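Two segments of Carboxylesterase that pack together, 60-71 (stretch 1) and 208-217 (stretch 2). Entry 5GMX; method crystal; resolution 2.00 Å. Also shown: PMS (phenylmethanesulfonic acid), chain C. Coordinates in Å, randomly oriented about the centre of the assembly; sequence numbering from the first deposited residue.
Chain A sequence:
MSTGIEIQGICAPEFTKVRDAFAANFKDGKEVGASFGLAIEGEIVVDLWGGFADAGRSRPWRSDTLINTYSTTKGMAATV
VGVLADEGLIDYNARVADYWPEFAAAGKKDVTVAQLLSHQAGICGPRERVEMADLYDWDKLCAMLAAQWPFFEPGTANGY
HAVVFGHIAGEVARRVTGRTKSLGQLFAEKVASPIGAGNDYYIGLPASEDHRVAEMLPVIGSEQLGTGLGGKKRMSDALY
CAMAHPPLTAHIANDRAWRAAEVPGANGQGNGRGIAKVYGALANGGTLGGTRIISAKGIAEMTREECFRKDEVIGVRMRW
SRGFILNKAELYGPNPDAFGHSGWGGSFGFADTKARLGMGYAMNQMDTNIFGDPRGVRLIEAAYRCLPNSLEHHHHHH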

ATOM      1  N   PRO A  60      23.127   9.084   8.263  1.00 24.69           N
ATOM      2  CA  PRO A  60      22.989   7.872   7.446  1.00 22.88           C
ATOM      3  C   PRO A  60      21.681   7.132   7.709  1.00 22.78           C
ATOM      4  O   PRO A  60      21.185   7.117   8.832  1.00 27.00           O
ATOM      5  CB  PRO A  60      24.203   7.027   7.851  1.00 24.42           C
ATOM      6  CG  PRO A  60      25.188   8.020   8.429  1.00 27.37           C
ATOM      7  CD  PRO A  60      24.343   9.060   9.096  1.00 29.02           C
ATOM      8  N   TRP A  61      21.134   6.534   6.656  1.00 22.53           N
ATOM      9  CA  TRP A  61      19.983   5.642   6.757  1.00 23.01           C
ATOM     10  C   TRP A  61      20.352   4.441   7.625  1.00 19.39           C
ATOM     11  O   TRP A  61      21.414   3.847   7.453  1.00 19.48           O
ATOM     12  CB  TRP A  61      19.553   5.190   5.351  1.00 20.35           C
ATOM     13  CG  TRP A  61      18.219   4.488   5.247  1.00 14.91           C
ATOM     14  CD1 TRP A  61      17.917   3.213   5.648  1.00 19.41           C
ATOM     15  CD2 TRP A  61      17.021   5.016   4.665  1.00 16.57           C
ATOM     16  NE1 TRP A  61      16.594   2.924   5.368  1.00 16.85           N
ATOM     17  CE2 TRP A  61      16.024   4.016   4.769  1.00 16.66           C
ATOM     18  CE3 TRP A  61      16.687   6.243   4.079  1.00 19.75           C
ATOM     19  CZ2 TRP A  61      14.722   4.207   4.296  1.00 18.73           C
ATOM     20  CZ3 TRP A  61      15.391   6.430   3.613  1.00 19.19           C
ATOM     21  CH2 TRP A  61      14.428   5.416   3.724  1.00 18.48           C
ATOM     22  N   ARG A  62      19.500   4.100   8.584  1.00 20.65           N
ATOM     23  CA  ARG A  62      19.813   2.982   9.468  1.00 19.99           C
ATOM     24  C   ARG A  62      18.872   1.821   9.230  1.00 21.03           C
ATOM     25  O   ARG A  62      17.938   1.932   8.433  1.00 18.21           O
ATOM     26  CB  ARG A  62      19.795   3.435  10.922  1.00 20.88           C
ATOM     27  CG  ARG A  62      20.769   4.596  11.125  1.00 29.87           C
ATOM     28  CD  ARG A  62      20.841   5.055  12.550  1.00 35.99           C
ATOM     29  NE  ARG A  62      21.233   3.944  13.408  1.00 44.77           N
ATOM     30  CZ  ARG A  62      21.778   4.082  14.609  1.00 41.77           C
ATOM     31  NH1 ARG A  62      22.036   5.293  15.088  1.00 41.49           N
ATOM     32  NH2 ARG A  62      22.087   3.005  15.316  1.00 39.99           N
ATOM     33  N   SER A  63      19.137   0.691   9.883  1.00 17.33           N
ATOM     34  CA  SER A  63      18.332  -0.503   9.658  1.00 22.43           C
ATOM     35  C   SER A  63      16.854  -0.275   9.986  1.00 16.90           C
ATOM     36  O   SER A  63      15.978  -0.787   9.296  1.00 18.68           O
ATOM     37  CB  SER A  63      18.866  -1.677  10.485  1.00 15.83           C
ATOM     38  OG  SER A  63      18.805  -1.392  11.864  1.00 28.44           O
ATOM     39  N   ASP A  64      16.580   0.508  11.023  1.00 15.65           N
ATOM     40  CA  ASP A  64      15.199   0.717  11.455  1.00 17.91           C
ATOM     41  C   ASP A  64      14.571   2.016  10.936  1.00 16.81           C
ATOM     42  O   ASP A  64      13.514   2.422  11.416  1.00 14.78           O
ATOM     43  CB  ASP A  64      15.127   0.688  12.990  1.00 20.44           C
ATOM     44  CG  ASP A  64      15.880   1.837  13.641  1.00 27.12           C
ATOM     45  OD1 ASP A  64      16.655   2.527  12.938  1.00 28.22           O
ATOM     46  OD2 ASP A  64      15.731   2.024  14.869  1.00 27.80           O
ATOM     47  N   THR A  65      15.219   2.656   9.967  1.00 13.74           N
ATOM     48  CA  THR A  65      14.718   3.914   9.417  1.00 18.76           C
ATOM     49  C   THR A  65      13.375   3.704   8.701  1.00 13.93           C
ATOM     50  O   THR A  65      13.187   2.723   7.981  1.00 15.01           O
ATOM     51  CB  THR A  65      15.752   4.549   8.453  1.00 15.72           C
ATOM     52  OG1 THR A  65      16.903   4.959   9.204  1.00 19.81           O
ATOM     53  CG2 THR A  65      15.175   5.767   7.742  1.00 11.69           C
ATOM     54  N   LEU A  66      12.438   4.619   8.941  1.00 11.49           N
ATOM     55  CA  LEU A  66      11.114   4.585   8.318  1.00 15.72           C
ATOM     56  C   LEU A  66      10.898   5.746   7.341  1.00 18.26           C
ATOM     57  O   LEU A  66      11.505   6.803   7.476  1.00 16.53           O
ATOM     58  CB  LEU A  66      10.022   4.635   9.389  1.00 12.04           C
ATOM     59  CG  LEU A  66      10.055   3.533  10.449  1.00 15.92           C
ATOM     60  CD1 LEU A  66       9.196   3.954  11.613  1.00  9.06           C
ATOM     61  CD2 LEU A  66       9.566   2.211   9.866  1.00 14.26           C
ATOM     62  N   ILE A  67      10.001   5.552   6.381  1.00 14.74           N
ATOM     63  CA  ILE A  67       9.634   6.608   5.439  1.00 19.62           C
ATOM     64  C   ILE A  67       8.161   6.454   5.045  1.00 12.24           C
ATOM     65  O   ILE A  67       7.614   5.346   5.065  1.00 14.23           O
ATOM     66  CB  ILE A  67      10.536   6.582   4.166  1.00 19.07           C
ATOM     67  CG1 ILE A  67      10.430   7.886   3.364  1.00 20.87           C
ATOM     68  CG2 ILE A  67      10.230   5.372   3.293  1.00 13.30           C
ATOM     69  CD1 ILE A  67      10.854   9.140   4.134  1.00 19.84           C
ATOM     70  N   ASN A  68       7.516   7.566   4.720  1.00 17.53           N
ATOM     71  CA  ASN A  68       6.167   7.524   4.171  1.00 14.75           C
ATOM     72  C   ASN A  68       6.160   6.728   2.867  1.00 16.53           C
ATOM     73  O   ASN A  68       7.006   6.936   1.999  1.00 19.25           O
ATOM     74  CB  ASN A  68       5.640   8.937   3.945  1.00 16.16           C
ATOM     75  CG  ASN A  68       4.142   8.975   3.739  1.00 19.70           C
ATOM     76  OD1 ASN A  68       3.386   9.119   4.692  1.00 22.86           O
ATOM     77  ND2 ASN A  68       3.706   8.839   2.491  1.00 18.74           N
ATOM     78  N   THR A  69       5.216   5.806   2.727  1.00 16.49           N
ATOM     79  CA  THR A  69       5.184   4.945   1.544  1.00 16.16           C
ATOM     80  C   THR A  69       4.025   5.260   0.603  1.00 15.92           C
ATOM     81  O   THR A  69       3.853   4.587  -0.410  1.00 19.37           O
ATOM     82  CB  THR A  69       5.087   3.463   1.937  1.00 18.29           C
ATOM     83  OG1 THR A  69       3.885   3.248   2.686  1.00 16.97           O
ATOM     84  CG2 THR A  69       6.299   3.046   2.781  1.00 16.93           C
ATOM     85  N   TYR A  70       3.241   6.282   0.937  1.00 16.76           N
ATOM     86  CA  TYR A  70       2.086   6.683   0.134  1.00 18.06           C
ATOM     87  C   TYR A  70       1.198   5.495  -0.231  1.00 17.11           C
ATOM     88  O   TYR A  70       0.875   4.697   0.637  1.00 19.51           O
ATOM     89  CB  TYR A  70       2.551   7.443  -1.106  1.00 15.27           C
ATOM     90  CG  TYR A  70       3.131   8.782  -0.719  1.00 19.69           C
ATOM     91  CD1 TYR A  70       2.299   9.845  -0.395  1.00 23.02           C
ATOM     92  CD2 TYR A  70       4.505   8.970  -0.629  1.00 25.09           C
ATOM     93  CE1 TYR A  70       2.814  11.068  -0.015  1.00 23.52           C
ATOM     94  CE2 TYR A  70       5.034  10.192  -0.251  1.00 26.71           C
ATOM     95  CZ  TYR A  70       4.181  11.238   0.050  1.00 28.66           C
ATOM     96  OH  TYR A  70       4.696  12.456   0.424  1.00 33.69           O
ATOM     97  N   SER A  71       0.826   5.353  -1.500  1.00 16.43           N
ATOM     98  CA  SER A  71      -0.196   4.363  -1.859  1.00 17.68           C
ATOM     99  C   SER A  71       0.256   2.912  -1.723  1.00 14.99           C
ATOM    100  O   SER A  71      -0.546   1.994  -1.885  1.00 16.42           O
ATOM    101  CB  SER A  71      -0.693   4.609  -3.277  1.00 20.43           C
ATOM    102  OG  SER A  71      -1.276   5.902  -3.371  1.00 34.73           O
ATOM    103  N   SER A 208       6.793   7.339  20.138  1.00 19.71           N
ATOM    104  CA  SER A 208       8.046   6.673  20.509  1.00 24.28           C
ATOM    105  C   SER A 208       8.887   6.202  19.314  1.00 24.44           C
ATOM    106  O   SER A 208      10.092   5.972  19.452  1.00 24.90           O
ATOM    107  CB  SER A 208       7.752   5.483  21.429  1.00 21.52           C
ATOM    108  OG  SER A 208       6.888   4.540  20.816  1.00 25.40           O
ATOM    109  N   GLU A 209       8.258   6.060  18.149  1.00 20.55           N
ATOM    110  CA  GLU A 209       8.954   5.585  16.957  1.00 19.04           C
ATOM    111  C   GLU A 209       9.292   6.728  15.991  1.00 19.82           C
ATOM    112  O   GLU A 209      10.007   6.528  15.007  1.00 19.08           O
ATOM    113  CB  GLU A 209       8.111   4.523  16.238  1.00 22.66           C
ATOM    114  CG  GLU A 209       7.701   3.340  17.111  1.00 19.69           C
ATOM    115  CD  GLU A 209       8.895   2.673  17.796  1.00 28.39           C
ATOM    116  OE1 GLU A 209       9.954   2.529  17.145  1.00 24.65           O
ATOM    117  OE2 GLU A 209       8.778   2.301  18.988  1.00 37.28           O
ATOM    118  N   ASP A 210       8.809   7.930  16.288  1.00 20.19           N
ATOM    119  CA  ASP A 210       8.892   9.013  15.312  1.00 20.26           C
ATOM    120  C   ASP A 210      10.321   9.445  14.997  1.00 20.54           C
ATOM    121  O   ASP A 210      10.580   9.972  13.922  1.00 20.04           O
ATOM    122  CB  ASP A 210       8.088  10.229  15.773  1.00 18.89           C
ATOM    123  CG  ASP A 210       7.698  11.127  14.609  1.00 25.64           C
ATOM    124  OD1 ASP A 210       6.739  10.780  13.886  1.00 23.50           O
ATOM    125  OD2 ASP A 210       8.364  12.164  14.395  1.00 21.78           O
ATOM    126  N   HIS A 211      11.249   9.203  15.917  1.00 15.31           N
ATOM    127  CA  HIS A 211      12.645   9.561  15.696  1.00 20.79           C
ATOM    128  C   HIS A 211      13.260   8.758  14.545  1.00 22.28           C
ATOM    129  O   HIS A 211      14.334   9.103  14.047  1.00 19.36           O
ATOM    130  CB  HIS A 211      13.463   9.348  16.982  1.00 19.95           C
ATOM    131  CG  HIS A 211      13.655   7.907  17.350  1.00 21.47           C
ATOM    132  ND1 HIS A 211      12.728   7.194  18.078  1.00 23.26           N
ATOM    133  CD2 HIS A 211      14.676   7.052  17.102  1.00 22.73           C
ATOM    134  CE1 HIS A 211      13.159   5.955  18.247  1.00 18.94           C
ATOM    135  NE2 HIS A 211      14.338   5.843  17.666  1.00 26.01           N
ATOM    136  N   ARG A 212      12.585   7.686  14.133  1.00 15.53           N
ATOM    137  CA  ARG A 212      13.128   6.816  13.092  1.00 15.85           C
ATOM    138  C   ARG A 212      12.824   7.307  11.679  1.00 16.69           C
ATOM    139  O   ARG A 212      13.369   6.783  10.709  1.00 15.77           O
ATOM    140  CB  ARG A 212      12.592   5.393  13.261  1.00 18.34           C
ATOM    141  CG  ARG A 212      12.976   4.741  14.582  1.00 19.63           C
ATOM    142  CD  ARG A 212      12.096   3.533  14.866  1.00 17.76           C
ATOM    143  NE  ARG A 212      12.118   2.602  13.740  1.00 16.89           N
ATOM    144  CZ  ARG A 212      11.311   1.557  13.617  1.00 15.07           C
ATOM    145  NH1 ARG A 212      10.413   1.295  14.554  1.00 13.95           N
ATOM    146  NH2 ARG A 212      11.413   0.772  12.556  1.00 17.71           N
ATOM    147  N   VAL A 213      11.943   8.298  11.551  1.00 17.75           N
ATOM    148  CA  VAL A 213      11.493   8.718  10.225  1.00 16.20           C
ATOM    149  C   VAL A 213      12.557   9.511   9.466  1.00 18.01           C
ATOM    150  O   VAL A 213      13.126  10.473   9.980  1.00 20.73           O
ATOM    151  CB  VAL A 213      10.198   9.557  10.305  1.00 17.78           C
ATOM    152  CG1 VAL A 213       9.734   9.956   8.914  1.00 20.53           C
ATOM    153  CG2 VAL A 213       9.112   8.765  10.991  1.00 17.01           C
ATOM    154  N   ALA A 214      12.823   9.090   8.234  1.00 14.84           N
ATOM    155  CA  ALA A 214      13.714   9.822   7.352  1.00 16.17           C
ATOM    156  C   ALA A 214      12.967  11.000   6.757  1.00 18.72           C
ATOM    157  O   ALA A 214      11.757  11.102   6.905  1.00 17.55           O
ATOM    158  CB  ALA A 214      14.239   8.921   6.251  1.00 15.36           C
ATOM    159  N   GLU A 215      13.684  11.873   6.062  1.00 24.18           N
ATOM    160  CA  GLU A 215      13.074  13.061   5.472  1.00 19.81           C
ATOM    161  C   GLU A 215      12.634  12.788   4.046  1.00 22.60           C
ATOM    162  O   GLU A 215      13.427  12.331   3.221  1.00 24.76           O
ATOM    163  CB  GLU A 215      14.054  14.235   5.509  1.00 24.20           C
ATOM    164  CG  GLU A 215      13.544  15.503   4.852  1.00 34.12           C
ATOM    165  CD  GLU A 215      14.636  16.552   4.684  1.00 44.55           C
ATOM    166  OE1 GLU A 215      15.828  16.228   4.908  1.00 43.26           O
ATOM    167  OE2 GLU A 215      14.298  17.707   4.344  1.00 41.80           O
HETATM  168  N   MSE A 216      11.367  13.060   3.750  1.00 22.18           N
HETATM  169  CA  MSE A 216      10.870  12.864   2.397  1.00 23.68           C
HETATM  170  C   MSE A 216      11.363  13.979   1.474  1.00 27.03           C
HETATM  171  O   MSE A 216      11.357  15.147   1.847  1.00 27.80           O
HETATM  172  CB  MSE A 216       9.352  12.812   2.378  1.00 24.02           C
HETATM  173  CG  MSE A 216       8.804  12.507   0.992  1.00 35.97           C
HETATM  174 SE   MSE A 216       9.162  10.639   0.529  1.00 56.38          SE
HETATM  175  CE  MSE A 216       7.985   9.895   1.834  1.00 26.57           C
ATOM    176  N   LEU A 217      11.789  13.621   0.268  1.00 29.90           N
ATOM    177  CA  LEU A 217      12.346  14.614  -0.647  1.00 32.23           C
ATOM    178  C   LEU A 217      11.585  14.684  -1.975  1.00 25.51           C
ATOM    179  O   LEU A 217      11.445  13.682  -2.678  1.00 27.92           O
ATOM    180  CB  LEU A 217      13.826  14.321  -0.903  1.00 22.58           C
ATOM    181  CG  LEU A 217      14.620  14.046   0.375  1.00 29.71           C
ATOM    182  CD1 LEU A 217      16.018  13.530   0.062  1.00 29.73           C
ATOM    183  CD2 LEU A 217      14.675  15.274   1.267  1.00 32.14           C
TER
HETATM  184  C   PMS C 401      -1.455   8.395  -3.038  1.00 44.29           C
HETATM  185  S   PMS C 401      -0.634   7.104  -3.947  1.00 41.15           S
HETATM  186  C1  PMS C 401      -1.563   9.685  -3.833  1.00 54.11           C
HETATM  187  C2  PMS C 401      -0.580  10.659  -3.722  1.00 49.50           C
HETATM  188  C3  PMS C 401      -0.681  11.840  -4.445  1.00 47.21           C
HETATM  189  C4  PMS C 401      -1.768  12.054  -5.278  1.00 56.63           C
HETATM  190  C5  PMS C 401      -2.753  11.084  -5.390  1.00 49.34           C
HETATM  191  C6  PMS C 401      -2.652   9.906  -4.666  1.00 49.11           C
HETATM  192  O2S PMS C 401      -0.829   7.174  -5.446  1.00 34.59           O
HETATM  193  O1S PMS C 401       0.868   7.238  -3.848  1.00 31.29           O
HETATM  194  O   HOH W   1      16.800   6.884  10.751  1.00 25.92           O

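The two stretches, distant in sequence, meet through a single beta bridge between Leu 66 and Val 213, and the contact buries 579 Å² in all. Leu 66 satisfies both of its backbone polar atoms across the contact: its N donates to Arg 212 O (2.9 Å) and its O accepts from Ala 214 N (2.7 Å), both nearly linear.

Arg 212, itself buried, anchors one end. Its NE and NH2 both donate to Asp 64 O, at 2.7 and 2.9 Å, so one carbonyl, within the type I turn from Arg 62 to Thr 65, takes two bonds near the guanidinium plane. Arg 212 NH1 pairs with Glu 209 OE1 (2.9 Å) in a salt bridge within its own stretch, while Asp 64 OD2, 3.8 Å from Arg 212 NE and well out of plane, contributes charge alone across the contact; NH1 and NH2 also bond elsewhere in the structure. Leu 66 CG covers one guanidinium face. Within the turn, Thr 65 OG1 accepts from Arg 62 N (2.8 Å) and also bonds a water 2.5 Å away, whose O donates weakly to Arg 212 O (3.4 Å).

Beyond the bridge the contact is mostly between apolar side chains. The small Ala 214 CB fits against Thr 65 CG2 (3.6 Å) and Trp 61 CZ3 (3.8 Å), and the flexible selenomethionine Met 216 brings CE to Ile 67 CG1 (3.5 Å) and Tyr 70 CE2 (3.6 Å), and within 3.1 Å of Asn 68 O.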